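Local coordinates for protein proline dehydrogenase (Bradyrhizobium japonicum USDA 110, PDB 3HAZ) that probably oxidizes proline to glutamate in two steps, through an FAD-dependent proline dehydrogenase and an NAD-dependent aldehyde dehydrogenase, at residues Gln529-Glu537 against Ala590-Arg598. Sequence-based numbering, arbitrary orientation.
Sequences QLLTDVKAE and AHFIALLQR
Val534 is a knob in a hole formed by Ala590, Ile593, Ala594 and Gln597, where two helices of this PutA pack at a steep crossing of -74°, their axes 8.1 Å apart. Helix 589-598 belongs to the aldehyde dehydrogenase part of the chain, and the contact lies away from both cofactors. The two branches of Val534 divide the hole. CG1, anti to the backbone N (chi1 169°), reaches 3.5 Å from Gln597 OE1, while CG2, beside that N, lies 3.6 Å from Ile593 CG2. Beside the knob, Leu530 CD1 and Ile593 CD1 come within 4.2 Å, and Leu604 and Ala607 of helix 604-629 back these two side chains. Two alanines let the backbones close in: Ala590 CB sits 3.8 Å from Asp533 CB, and Ala594 CB 3.7 Å from Glu537 CB. The polar contacts gather at Glu537. Its chain bends at chi2 (-65°) and lies over the first turn of 590-598, its CG against the backbone of His591. His591 ND1 donates to Glu537 OE1 at 3.2 Å, nearly in the ring plane but from above the carboxylate plane, the two planes standing almost perpendicular. An alanine here would keep only CB of this side chain, so His591 ND1 would probably be left without its carboxylate acceptor and the ring be freer to turn. The side chain of Glu694 of helix 689-702 also touches that of His591. One water accepts from His591 N at 3.3 Å and donates weakly to Glu537 OE2, bridging the carboxylate to the backbone.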
loop_
_atom_site.group_PDB
_atom_site.type_symbol
_atom_site.label_atom_id
_atom_site.label_comp_id
_atom_site.label_asym_id
_atom_site.label_seq_id
_atom_site.Cartn_x
_atom_site.Cartn_y
_atom_site.Cartn_z
ATOM N N GLN A 529 14.601 -8.161 -47.954
ATOM C CA GLN A 529 15.737 -8.633 -47.165
ATOM C C GLN A 529 15.490 -10.049 -46.655
ATOM O O GLN A 529 16.377 -10.906 -46.710
ATOM C CB GLN A 529 16.028 -7.687 -45.994
ATOM C CG GLN A 529 17.321 -8.013 -45.246
ATOM C CD GLN A 529 18.558 -7.892 -46.134
ATOM O OE1 GLN A 529 18.833 -6.829 -46.691
ATOM N NE2 GLN A 529 19.310 -8.982 -46.261
ATOM N N LEU A 530 14.280 -10.289 -46.157
ATOM C CA LEU A 530 13.874 -11.618 -45.713
ATOM C C LEU A 530 14.008 -12.643 -46.840
ATOM O O LEU A 530 14.521 -13.737 -46.632
ATOM C CB LEU A 530 12.429 -11.596 -45.202
ATOM C CG LEU A 530 11.823 -12.958 -44.852
ATOM C CD1 LEU A 530 12.692 -13.680 -43.824
ATOM C CD2 LEU A 530 10.389 -12.820 -44.347
ATOM N N LEU A 531 13.533 -12.283 -48.031
ATOM C CA LEU A 531 13.587 -13.180 -49.182
ATOM C C LEU A 531 15.029 -13.508 -49.539
ATOM O O LEU A 531 15.362 -14.657 -49.814
ATOM C CB LEU A 531 12.883 -12.555 -50.390
ATOM C CG LEU A 531 11.352 -12.574 -50.382
ATOM C CD1 LEU A 531 10.779 -11.641 -51.458
ATOM C CD2 LEU A 531 10.855 -13.997 -50.573
ATOM N N THR A 532 15.874 -12.483 -49.531
ATOM C CA THR A 532 17.297 -12.634 -49.804
ATOM C C THR A 532 17.965 -13.542 -48.775
ATOM O O THR A 532 18.696 -14.464 -49.131
ATOM C CB THR A 532 18.003 -11.264 -49.800
ATOM O OG1 THR A 532 17.508 -10.468 -50.884
ATOM C CG2 THR A 532 19.511 -11.435 -49.946
ATOM N N ASP A 533 17.702 -13.281 -47.498
ATOM C CA ASP A 533 18.299 -14.057 -46.419
ATOM C C ASP A 533 17.949 -15.534 -46.549
ATOM O O ASP A 533 18.823 -16.395 -46.460
ATOM C CB ASP A 533 17.857 -13.520 -45.052
ATOM C CG ASP A 533 18.473 -12.163 -44.728
ATOM O OD1 ASP A 533 19.387 -11.736 -45.464
ATOM O OD2 ASP A 533 18.046 -11.525 -43.740
ATOM N N VAL A 534 16.670 -15.821 -46.776
ATOM C CA VAL A 534 16.220 -17.200 -46.928
ATOM C C VAL A 534 16.850 -17.834 -48.164
ATOM O O VAL A 534 17.273 -18.990 -48.133
ATOM C CB VAL A 534 14.679 -17.293 -47.007
ATOM C CG1 VAL A 534 14.242 -18.687 -47.439
ATOM C CG2 VAL A 534 14.058 -16.922 -45.657
ATOM N N LYS A 535 16.919 -17.069 -49.250
ATOM C CA LYS A 535 17.510 -17.561 -50.485
ATOM C C LYS A 535 18.987 -17.901 -50.281
ATOM O O LYS A 535 19.501 -18.860 -50.856
ATOM C CB LYS A 535 17.346 -16.537 -51.609
ATOM C CG LYS A 535 17.899 -17.008 -52.947
ATOM C CD LYS A 535 17.678 -15.977 -54.040
ATOM C CE LYS A 535 18.242 -16.461 -55.366
ATOM N NZ LYS A 535 17.736 -17.819 -55.720
ATOM N N ALA A 536 19.661 -17.116 -49.448
ATOM C CA ALA A 536 21.077 -17.328 -49.170
ATOM C C ALA A 536 21.330 -18.647 -48.440
ATOM O O ALA A 536 22.404 -19.228 -48.559
ATOM C CB ALA A 536 21.641 -16.161 -48.373
ATOM N N GLU A 537 20.343 -19.111 -47.680
ATOM C CA GLU A 537 20.482 -20.358 -46.934
ATOM C C GLU A 537 20.294 -21.562 -47.846
ATOM O O GLU A 537 19.249 -21.721 -48.479
ATOM C CB GLU A 537 19.501 -20.407 -45.764
ATOM C CG GLU A 537 19.803 -19.400 -44.671
ATOM C CD GLU A 537 21.124 -19.674 -43.973
ATOM O OE1 GLU A 537 21.500 -20.858 -43.838
ATOM O OE2 GLU A 537 21.785 -18.700 -43.553
ATOM N N ALA A 590 16.386 -17.316 -40.788
ATOM C CA ALA A 590 16.455 -17.512 -42.234
ATOM C C ALA A 590 16.770 -18.966 -42.572
ATOM O O ALA A 590 16.161 -19.557 -43.464
ATOM C CB ALA A 590 17.484 -16.575 -42.862
ATOM N N HIS A 591 17.730 -19.529 -41.845
ATOM C CA HIS A 591 18.126 -20.918 -42.001
ATOM C C HIS A 591 16.952 -21.859 -41.749
ATOM O O HIS A 591 16.683 -22.760 -42.541
ATOM C CB HIS A 591 19.274 -21.230 -41.037
ATOM C CG HIS A 591 19.693 -22.665 -41.027
ATOM N ND1 HIS A 591 20.414 -23.236 -42.054
ATOM C CD2 HIS A 591 19.519 -23.639 -40.103
ATOM C CE1 HIS A 591 20.653 -24.505 -41.769
ATOM N NE2 HIS A 591 20.118 -24.774 -40.591
ATOM N N PHE A 592 16.249 -21.649 -40.643
ATOM C CA PHE A 592 15.116 -22.505 -40.305
ATOM C C PHE A 592 13.901 -22.270 -41.201
ATOM O O PHE A 592 13.172 -23.205 -41.528
ATOM C CB PHE A 592 14.751 -22.367 -38.824
ATOM C CG PHE A 592 15.702 -23.084 -37.910
ATOM C CD1 PHE A 592 16.757 -22.410 -37.318
ATOM C CD2 PHE A 592 15.551 -24.438 -37.661
ATOM C CE1 PHE A 592 17.644 -23.072 -36.486
ATOM C CE2 PHE A 592 16.435 -25.110 -36.826
ATOM C CZ PHE A 592 17.480 -24.424 -36.237
ATOM N N ILE A 593 13.681 -21.022 -41.598
ATOM C CA ILE A 593 12.613 -20.724 -42.544
ATOM C C ILE A 593 12.916 -21.432 -43.865
ATOM O O ILE A 593 12.019 -21.994 -44.498
ATOM C CB ILE A 593 12.443 -19.210 -42.757
ATOM C CG1 ILE A 593 11.803 -18.575 -41.518
ATOM C CG2 ILE A 593 11.594 -18.925 -44.006
ATOM C CD1 ILE A 593 11.771 -17.060 -41.551
ATOM N N ALA A 594 14.185 -21.427 -44.262
ATOM C CA ALA A 594 14.600 -22.104 -45.493
ATOM C C ALA A 594 14.285 -23.592 -45.426
ATOM O O ALA A 594 13.791 -24.176 -46.391
ATOM C CB ALA A 594 16.093 -21.891 -45.759
ATOM N N LEU A 595 14.580 -24.200 -44.280
ATOM C CA LEU A 595 14.292 -25.615 -44.066
ATOM C C LEU A 595 12.795 -25.900 -44.121
ATOM O O LEU A 595 12.363 -26.875 -44.736
ATOM C CB LEU A 595 14.871 -26.089 -42.730
ATOM C CG LEU A 595 16.200 -26.850 -42.770
ATOM C CD1 LEU A 595 17.195 -26.195 -43.714
ATOM C CD2 LEU A 595 16.786 -26.982 -41.369
ATOM N N LEU A 596 12.010 -25.044 -43.476
ATOM C CA LEU A 596 10.561 -25.196 -43.446
ATOM C C LEU A 596 9.967 -25.144 -44.851
ATOM O O LEU A 596 8.988 -25.825 -45.158
ATOM C CB LEU A 596 9.931 -24.111 -42.572
ATOM C CG LEU A 596 10.124 -24.277 -41.065
ATOM C CD1 LEU A 596 9.730 -23.005 -40.326
ATOM C CD2 LEU A 596 9.335 -25.480 -40.548
ATOM N N GLN A 597 10.559 -24.322 -45.706
ATOM C CA GLN A 597 10.079 -24.213 -47.070
ATOM C C GLN A 597 10.512 -25.421 -47.909
ATOM O O GLN A 597 9.710 -25.983 -48.656
ATOM C CB GLN A 597 10.548 -22.902 -47.698
ATOM C CG GLN A 597 9.891 -21.669 -47.091
ATOM C CD GLN A 597 9.963 -20.475 -48.016
ATOM O OE1 GLN A 597 11.046 -19.941 -48.264
ATOM N NE2 GLN A 597 8.806 -20.049 -48.540
ATOM N N ARG A 598 11.769 -25.831 -47.765
ATOM C CA ARG A 598 12.318 -26.935 -48.556
ATOM C C ARG A 598 11.785 -28.292 -48.110
ATOM O O ARG A 598 11.233 -29.040 -48.913
ATOM C CB ARG A 598 13.848 -26.936 -48.490
ATOM C CG ARG A 598 14.537 -26.185 -49.618
ATOM C CD ARG A 598 14.647 -27.048 -50.870
HETATM O O HOH W 1 20.292 -17.958 -40.488
#